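Local coordinates for putative rubredoxin reductase (Rhodopseudomonas palustris, PDB 3FG2), which probably passes electrons from NADH through its bound FAD to a ferredoxin that serves the cytochrome P450 CYP199A2, at residues 138-149 with 228-237; 182-193 with 327-338. One frame throughout, in Å; residues are numbered along the deposited sequence.

Contact 1: residues 138-149 with 228-237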
# COMPACT_ATOMS: atom_id res chain seq x y z
N ARG A 138 -16.89 10.16 12.01
CA ARG A 138 -16.33 10.88 13.16
C ARG A 138 -15.90 12.32 12.90
O ARG A 138 -16.05 13.18 13.78
CB ARG A 138 -15.14 10.09 13.72
CG ARG A 138 -14.58 10.62 15.05
CD ARG A 138 -15.47 10.25 16.22
NE ARG A 138 -15.73 8.81 16.26
CZ ARG A 138 -14.94 7.90 16.83
NH1 ARG A 138 -13.81 8.27 17.43
NH2 ARG A 138 -15.28 6.62 16.80
N MET A 139 -15.37 12.59 11.71
CA MET A 139 -14.90 13.94 11.37
C MET A 139 -15.89 15.08 11.55
O MET A 139 -15.52 16.17 12.00
CB MET A 139 -14.37 13.97 9.94
CG MET A 139 -13.04 13.25 9.74
SD MET A 139 -12.44 13.52 8.06
CE MET A 139 -13.24 12.17 7.20
N PRO A 140 -17.16 14.86 11.18
CA PRO A 140 -18.16 15.93 11.34
C PRO A 140 -18.38 16.38 12.79
O PRO A 140 -18.83 17.50 13.04
CB PRO A 140 -19.41 15.33 10.70
CG PRO A 140 -19.23 13.86 10.93
CD PRO A 140 -17.78 13.66 10.59
N ASP A 141 -18.06 15.51 13.74
CA ASP A 141 -18.22 15.83 15.16
C ASP A 141 -16.90 16.22 15.79
O ASP A 141 -16.79 16.31 17.02
CB ASP A 141 -18.81 14.63 15.91
CG ASP A 141 -20.06 14.09 15.27
OD1 ASP A 141 -19.95 13.39 14.24
OD2 ASP A 141 -21.17 14.38 15.79
N LYS A 142 -15.88 16.43 14.97
CA LYS A 142 -14.57 16.81 15.46
C LYS A 142 -14.06 18.12 14.87
O LYS A 142 -14.33 18.44 13.70
CB LYS A 142 -13.57 15.68 15.21
CG LYS A 142 -13.76 14.48 16.13
CD LYS A 142 -13.64 14.91 17.59
CE LYS A 142 -13.74 13.73 18.54
NZ LYS A 142 -15.05 13.04 18.40
N LYS A 143 -13.32 18.87 15.67
CA LYS A 143 -12.79 20.16 15.26
C LYS A 143 -11.31 20.19 14.95
O LYS A 143 -10.85 21.00 14.14
CB LYS A 143 -13.03 21.19 16.36
CG LYS A 143 -14.45 21.32 16.86
CD LYS A 143 -15.27 22.23 15.97
CE LYS A 143 -16.43 22.81 16.76
NZ LYS A 143 -15.95 23.59 17.95
N HIS A 144 -10.54 19.30 15.57
CA HIS A 144 -9.10 19.34 15.41
C HIS A 144 -8.44 17.96 15.44
O HIS A 144 -8.47 17.28 16.47
CB HIS A 144 -8.55 20.21 16.55
CG HIS A 144 -7.15 20.69 16.34
ND1 HIS A 144 -6.42 20.37 15.22
CD2 HIS A 144 -6.36 21.48 17.10
CE1 HIS A 144 -5.23 20.96 15.30
NE2 HIS A 144 -5.18 21.64 16.43
N VAL A 145 -7.84 17.56 14.33
CA VAL A 145 -7.18 16.26 14.28
C VAL A 145 -5.66 16.35 14.10
O VAL A 145 -5.16 17.17 13.32
CB VAL A 145 -7.75 15.39 13.12
CG1 VAL A 145 -7.57 16.09 11.79
CG2 VAL A 145 -7.04 14.04 13.09
N VAL A 146 -4.93 15.52 14.84
CA VAL A 146 -3.48 15.49 14.69
C VAL A 146 -3.18 14.21 13.91
O VAL A 146 -3.60 13.13 14.32
CB VAL A 146 -2.73 15.41 16.04
CG1 VAL A 146 -1.25 15.08 15.80
CG2 VAL A 146 -2.82 16.74 16.78
N VAL A 147 -2.48 14.35 12.79
CA VAL A 147 -2.13 13.19 11.98
C VAL A 147 -0.67 12.81 12.25
O VAL A 147 0.24 13.59 11.97
CB VAL A 147 -2.29 13.50 10.48
CG1 VAL A 147 -1.83 12.32 9.64
CG2 VAL A 147 -3.75 13.83 10.18
N ILE A 148 -0.47 11.63 12.82
CA ILE A 148 0.88 11.15 13.13
C ILE A 148 1.32 10.23 12.00
O ILE A 148 0.76 9.14 11.84
CB ILE A 148 0.93 10.35 14.46
CG1 ILE A 148 0.29 11.17 15.59
CG2 ILE A 148 2.37 10.00 14.79
CD1 ILE A 148 0.19 10.43 16.93
N GLY A 149 2.32 10.66 11.24
CA GLY A 149 2.81 9.85 10.14
C GLY A 149 2.56 10.55 8.81
O GLY A 149 1.43 10.57 8.32
N LEU A 228 0.34 19.29 21.30
CA LEU A 228 -0.53 19.84 20.27
C LEU A 228 -1.97 19.48 20.63
O LEU A 228 -2.33 18.31 20.67
CB LEU A 228 -0.19 19.26 18.90
CG LEU A 228 1.18 19.59 18.30
CD1 LEU A 228 1.25 19.03 16.89
CD2 LEU A 228 1.38 21.10 18.29
N PRO A 229 -2.80 20.48 20.92
CA PRO A 229 -4.19 20.19 21.28
C PRO A 229 -4.94 19.59 20.10
O PRO A 229 -4.63 19.87 18.94
CB PRO A 229 -4.74 21.56 21.68
CG PRO A 229 -3.96 22.50 20.78
CD PRO A 229 -2.55 21.94 20.85
N CYS A 230 -5.92 18.74 20.41
CA CYS A 230 -6.71 18.09 19.37
C CYS A 230 -7.78 17.22 20.01
O CYS A 230 -7.65 16.81 21.16
CB CYS A 230 -5.80 17.22 18.49
SG CYS A 230 -5.04 15.81 19.32
N ASP A 231 -8.86 16.94 19.27
CA ASP A 231 -9.91 16.09 19.81
C ASP A 231 -10.00 14.80 19.01
O ASP A 231 -10.86 13.97 19.26
CB ASP A 231 -11.27 16.81 19.82
CG ASP A 231 -11.70 17.27 18.44
OD1 ASP A 231 -12.75 17.93 18.35
OD2 ASP A 231 -11.00 16.97 17.45
N LEU A 232 -9.09 14.65 18.05
CA LEU A 232 -9.03 13.47 17.21
C LEU A 232 -7.60 13.17 16.74
O LEU A 232 -6.85 14.08 16.36
CB LEU A 232 -9.95 13.64 15.99
CG LEU A 232 -10.05 12.48 14.99
CD1 LEU A 232 -10.64 11.25 15.67
CD2 LEU A 232 -10.93 12.89 13.83
N VAL A 233 -7.22 11.90 16.78
CA VAL A 233 -5.89 11.48 16.34
C VAL A 233 -5.98 10.36 15.31
O VAL A 233 -6.71 9.38 15.49
CB VAL A 233 -5.03 10.96 17.52
CG1 VAL A 233 -3.63 10.56 17.02
CG2 VAL A 233 -4.92 12.03 18.60
N VAL A 234 -5.24 10.52 14.22
CA VAL A 234 -5.20 9.50 13.17
C VAL A 234 -3.73 9.09 13.08
O VAL A 234 -2.86 9.92 12.83
CB VAL A 234 -5.68 10.07 11.82
CG1 VAL A 234 -5.53 9.03 10.73
CG2 VAL A 234 -7.14 10.50 11.93
N VAL A 235 -3.45 7.82 13.30
CA VAL A 235 -2.06 7.38 13.26
C VAL A 235 -1.74 6.46 12.10
O VAL A 235 -2.49 5.53 11.79
CB VAL A 235 -1.62 6.71 14.60
CG1 VAL A 235 -2.74 6.78 15.62
CG2 VAL A 235 -1.17 5.28 14.37
N GLY A 236 -0.62 6.75 11.46
CA GLY A 236 -0.15 5.97 10.34
C GLY A 236 1.35 5.89 10.44
O GLY A 236 2.08 6.47 9.63
N VAL A 237 1.83 5.19 11.47
CA VAL A 237 3.26 5.04 11.68
C VAL A 237 3.78 3.69 11.21
O VAL A 237 4.60 3.07 11.88
CB VAL A 237 3.64 5.21 13.17
CG1 VAL A 237 3.32 6.62 13.62
CG2 VAL A 237 2.91 4.17 14.01
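Asp231 sits just before strand 232-235 and turns its carboxylate onto the backbone of Lys143 and His144, where strand 144-148 begins. From Asp231 CB, which lies 3.8 Å from Lys142 CD, the side chain runs to CG, placed between its own backbone N and carbonyl carbon (chi1 59°) and brushed by the same methylene. Asp231 OD1 then takes the Lys143 N-H in an almost straight bond, 2.9 Å from N, through its syn lone pair, while Asp231 OD2 accepts from His144 N at 3.0 Å, the donor standing 41° out of the carboxylate plane. Thus both oxygens are gripped by successive amides. Lys142 crosses the carboxylate with its aliphatic part; its NZ has a weak, long ion pair with Asp122, which also salt-bridges Arg138. His144 O in turn receives Asp231 N at 2.8 Å and, weakly, Leu232 N. From here the two strands run parallel, 20° apart, as neighbours in the five-stranded parallel sheet of a Rossmann-type domain: Val146 N bonds to Leu232 O, Val234 N to Val146 O, Ile148 N to Val234 O and Gly236 N to Ile148 O. Strand 144-148 leads into Gly149, the first glycine of a GxGxxG pattern consistent with dinucleotide binding; a CB there would collide with Gly236 O. Val145, Leu232 and Val234 share one side of the sheet, and Val145 CG2 meets Val234 CG2 at 3.7 Å. Helix 152-163 packs against this side through Phe157, which touches Val234. On the other side Val146 CG2 presses on Cys230 CB at 3.5 Å, a tight fit, and Ile148 CD1 reaches Val233 CG1 at 3.8 Å; Val220 of strand 216-222 touches Val146, Cys230 and Val233.

Contact 2: residues 182-193 with 327-338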
# COMPACT_ATOMS: atom_id res chain seq x y z
N VAL A 182 9.73 9.11 -1.25
CA VAL A 182 9.98 10.08 -2.32
C VAL A 182 11.23 10.91 -2.05
O VAL A 182 11.71 10.96 -0.91
CB VAL A 182 8.78 11.07 -2.51
CG1 VAL A 182 7.49 10.30 -2.70
CG2 VAL A 182 8.68 12.00 -1.30
N THR A 183 11.75 11.56 -3.09
CA THR A 183 12.94 12.40 -2.93
C THR A 183 12.53 13.80 -2.42
O THR A 183 11.37 14.20 -2.55
CB THR A 183 13.75 12.51 -4.27
OG1 THR A 183 12.92 13.08 -5.30
CG2 THR A 183 14.23 11.14 -4.71
N PRO A 184 13.48 14.56 -1.85
CA PRO A 184 13.22 15.90 -1.30
C PRO A 184 12.39 16.88 -2.13
O PRO A 184 11.57 17.61 -1.56
CB PRO A 184 14.63 16.43 -1.03
CG PRO A 184 15.38 15.18 -0.67
CD PRO A 184 14.91 14.22 -1.75
N GLU A 185 12.58 16.91 -3.44
CA GLU A 185 11.82 17.84 -4.27
C GLU A 185 10.31 17.56 -4.21
O GLU A 185 9.50 18.48 -4.32
CB GLU A 185 12.29 17.80 -5.73
CG GLU A 185 13.79 17.97 -5.92
CD GLU A 185 14.59 16.73 -5.47
OE1 GLU A 185 14.09 15.59 -5.62
OE2 GLU A 185 15.74 16.91 -4.99
N ILE A 186 9.94 16.30 -4.03
CA ILE A 186 8.53 15.95 -3.93
C ILE A 186 7.99 16.34 -2.55
O ILE A 186 6.90 16.92 -2.44
CB ILE A 186 8.30 14.44 -4.16
CG1 ILE A 186 8.77 14.05 -5.57
CG2 ILE A 186 6.82 14.10 -4.01
CD1 ILE A 186 8.13 14.86 -6.69
N SER A 187 8.76 16.05 -1.50
CA SER A 187 8.34 16.41 -0.15
C SER A 187 8.11 17.91 -0.06
O SER A 187 7.08 18.37 0.43
CB SER A 187 9.41 16.01 0.87
OG SER A 187 9.69 14.63 0.80
N SER A 188 9.09 18.67 -0.55
CA SER A 188 9.01 20.12 -0.54
C SER A 188 7.71 20.62 -1.18
O SER A 188 6.97 21.40 -0.58
CB SER A 188 10.22 20.71 -1.26
OG SER A 188 10.17 22.12 -1.29
N TYR A 189 7.43 20.16 -2.40
CA TYR A 189 6.23 20.58 -3.12
C TYR A 189 4.97 20.33 -2.29
O TYR A 189 4.13 21.22 -2.12
CB TYR A 189 6.08 19.82 -4.45
CG TYR A 189 4.77 20.09 -5.16
CD1 TYR A 189 4.55 21.30 -5.83
CD2 TYR A 189 3.72 19.18 -5.10
CE1 TYR A 189 3.32 21.59 -6.43
CE2 TYR A 189 2.47 19.46 -5.69
CZ TYR A 189 2.29 20.67 -6.35
OH TYR A 189 1.07 20.95 -6.94
N PHE A 190 4.83 19.12 -1.77
CA PHE A 190 3.66 18.78 -0.99
C PHE A 190 3.62 19.48 0.36
O PHE A 190 2.54 19.70 0.92
CB PHE A 190 3.55 17.26 -0.84
CG PHE A 190 2.99 16.61 -2.06
CD1 PHE A 190 3.82 15.92 -2.94
CD2 PHE A 190 1.64 16.73 -2.38
CE1 PHE A 190 3.31 15.37 -4.12
CE2 PHE A 190 1.11 16.19 -3.56
CZ PHE A 190 1.95 15.51 -4.43
N HIS A 191 4.79 19.84 0.89
CA HIS A 191 4.82 20.54 2.15
C HIS A 191 4.20 21.92 1.90
O HIS A 191 3.41 22.41 2.71
CB HIS A 191 6.25 20.71 2.67
CG HIS A 191 6.36 21.72 3.77
ND1 HIS A 191 6.36 23.08 3.53
CD2 HIS A 191 6.41 21.57 5.11
CE1 HIS A 191 6.41 23.72 4.69
NE2 HIS A 191 6.44 22.83 5.66
N ASP A 192 4.55 22.52 0.77
CA ASP A 192 4.03 23.84 0.42
C ASP A 192 2.51 23.78 0.18
O ASP A 192 1.75 24.56 0.76
CB ASP A 192 4.71 24.38 -0.85
CG ASP A 192 6.17 24.78 -0.62
OD1 ASP A 192 6.57 24.99 0.55
OD2 ASP A 192 6.91 24.92 -1.62
N ARG A 193 2.08 22.84 -0.65
CA ARG A 193 0.66 22.69 -0.96
C ARG A 193 -0.19 22.50 0.29
O ARG A 193 -1.20 23.19 0.46
CB ARG A 193 0.46 21.50 -1.90
CG ARG A 193 1.13 21.71 -3.25
CD ARG A 193 0.42 22.81 -4.04
NE ARG A 193 -0.87 22.34 -4.55
CZ ARG A 193 -1.92 23.13 -4.78
NH1 ARG A 193 -1.84 24.43 -4.54
NH2 ARG A 193 -3.04 22.62 -5.27
N ASP A 327 -3.86 17.46 -6.12
CA ASP A 327 -2.65 17.01 -6.81
C ASP A 327 -2.57 15.50 -6.94
O ASP A 327 -3.03 14.77 -6.06
CB ASP A 327 -1.39 17.50 -6.08
CG ASP A 327 -1.20 19.00 -6.14
OD1 ASP A 327 -1.14 19.56 -7.26
OD2 ASP A 327 -1.11 19.63 -5.07
N LYS A 328 -2.00 15.04 -8.05
CA LYS A 328 -1.82 13.62 -8.31
C LYS A 328 -0.33 13.34 -8.38
O LYS A 328 0.41 14.05 -9.06
CB LYS A 328 -2.47 13.23 -9.64
CG LYS A 328 -2.00 11.87 -10.18
CD LYS A 328 -2.62 10.68 -9.46
CE LYS A 328 -4.02 10.38 -10.00
NZ LYS A 328 -4.63 9.16 -9.38
N LEU A 329 0.11 12.30 -7.66
CA LEU A 329 1.51 11.92 -7.64
C LEU A 329 1.63 10.53 -8.24
O LEU A 329 0.95 9.60 -7.80
CB LEU A 329 2.04 11.89 -6.21
CG LEU A 329 3.54 11.99 -5.92
CD1 LEU A 329 3.85 11.24 -4.63
CD2 LEU A 329 4.38 11.44 -7.04
N GLN A 330 2.49 10.38 -9.23
CA GLN A 330 2.71 9.09 -9.84
C GLN A 330 4.20 8.79 -9.79
O GLN A 330 5.03 9.64 -10.11
CB GLN A 330 2.21 9.08 -11.28
CG GLN A 330 0.71 9.09 -11.41
CD GLN A 330 0.29 9.32 -12.84
OE1 GLN A 330 0.59 10.36 -13.42
NE2 GLN A 330 -0.41 8.35 -13.41
N ILE A 331 4.53 7.57 -9.38
CA ILE A 331 5.92 7.17 -9.29
C ILE A 331 6.12 5.88 -10.04
O ILE A 331 5.32 4.96 -9.88
CB ILE A 331 6.35 6.90 -7.84
CG1 ILE A 331 6.01 8.08 -6.95
CG2 ILE A 331 7.85 6.62 -7.79
CD1 ILE A 331 6.30 7.84 -5.47
N VAL A 332 7.15 5.81 -10.87
CA VAL A 332 7.46 4.58 -11.57
C VAL A 332 8.94 4.29 -11.32
O VAL A 332 9.81 5.13 -11.61
CB VAL A 332 7.20 4.67 -13.09
CG1 VAL A 332 8.00 5.82 -13.71
CG2 VAL A 332 7.57 3.35 -13.76
N GLY A 333 9.22 3.12 -10.76
CA GLY A 333 10.59 2.73 -10.46
C GLY A 333 10.91 2.91 -8.98
O GLY A 333 10.12 3.49 -8.24
N LEU A 334 12.06 2.40 -8.55
CA LEU A 334 12.49 2.52 -7.16
C LEU A 334 13.60 3.57 -7.09
O LEU A 334 14.64 3.41 -7.72
CB LEU A 334 13.00 1.16 -6.66
CG LEU A 334 11.98 0.00 -6.69
CD1 LEU A 334 12.67 -1.33 -6.43
CD2 LEU A 334 10.90 0.26 -5.66
N THR A 335 13.36 4.65 -6.33
CA THR A 335 14.34 5.73 -6.22
C THR A 335 15.36 5.66 -5.08
O THR A 335 16.11 6.61 -4.87
CB THR A 335 13.64 7.09 -6.10
OG1 THR A 335 12.63 7.01 -5.09
CG2 THR A 335 13.01 7.49 -7.41
N ALA A 336 15.41 4.56 -4.35
CA ALA A 336 16.37 4.44 -3.25
C ALA A 336 17.81 4.55 -3.78
O ALA A 336 18.15 3.97 -4.82
CB ALA A 336 16.18 3.11 -2.51
N GLY A 337 18.64 5.31 -3.08
CA GLY A 337 20.02 5.46 -3.48
C GLY A 337 20.24 6.50 -4.56
O GLY A 337 21.29 6.52 -5.21
N PHE A 338 19.25 7.37 -4.76
CA PHE A 338 19.35 8.43 -5.76
C PHE A 338 20.52 9.36 -5.45
O PHE A 338 20.73 9.72 -4.29
CB PHE A 338 18.05 9.25 -5.78
CG PHE A 338 17.82 10.05 -4.52
CD1 PHE A 338 18.28 11.37 -4.42
CD2 PHE A 338 17.16 9.49 -3.44
CE1 PHE A 338 18.08 12.11 -3.26
CE2 PHE A 338 16.96 10.22 -2.26
CZ PHE A 338 17.42 11.53 -2.17
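Tyr189 and Arg193, one turn apart on helix 184-196, both reach Asp327 at the start of strand 327-333. Tyr189 OH donates to Asp327 OD1 over 2.6 Å, approaching from 50° above the carboxylate plane. Arg193 NE forms a salt bridge with Asp327 OD2 at 2.8 Å, straight, within the guanidinium plane and on the syn lone pair; bends at chi2 and chi3 bring NE round to it. Asn369 ND2 is hydrogen-bonded to OD1 as well, so this buried carboxylate has three partners. With an alanine here, the Tyr189 hydroxyl, the Asn369 amide and the Arg193 charge would probably lose their shared acceptor, and the guanidinium could turn. Beside the carboxylate, apolar packing is close: Phe190 lays CE2 against Asp327 CB and CE1 against Leu329 CG, both at 3.8 Å, and the Val182 and Ile331 side chains cross at about a right angle, CG1 touching CD1. The far end is more open to solvent, though its contacts are as short. Phe338, partly exposed at the end of the type II turn 335-338, takes Thr183 CG2 over the centre of one ring face, a CH-pi contact 3.7 Å from the centroid, while Pro184 CD approaches CZ obliquely. Thr183 OG1 is hydrogen-bonded to Glu366 OE1. Helix and strand run nearly antiparallel, 165° apart, an interdomain packing of a pyridine nucleotide-disulphide oxidoreductase helix against the C-terminal reductase domain's antiparallel sheet.

Contacts 1 and 2 do not touch: their centres are 25 Å apart and their nearest atoms about 11 Å. Contact 1 joins two strands inside the Rossmann-type nucleotide-binding domain, whereas contact 2 ties a helix of the pyridine nucleotide-disulphide oxidoreductase part to the C-terminal domain. Their segments alternate along the chain, 182-193 falling between the two strands of contact 1. Both come near the bound FAD: Gly236 in contact 1 is about 10 Å from the cofactor, and the side chain of Ile331 in contact 2 about 9 Å. Leu329 lies about 9 Å, side chain to side chain, from the FAD-binding Lys47.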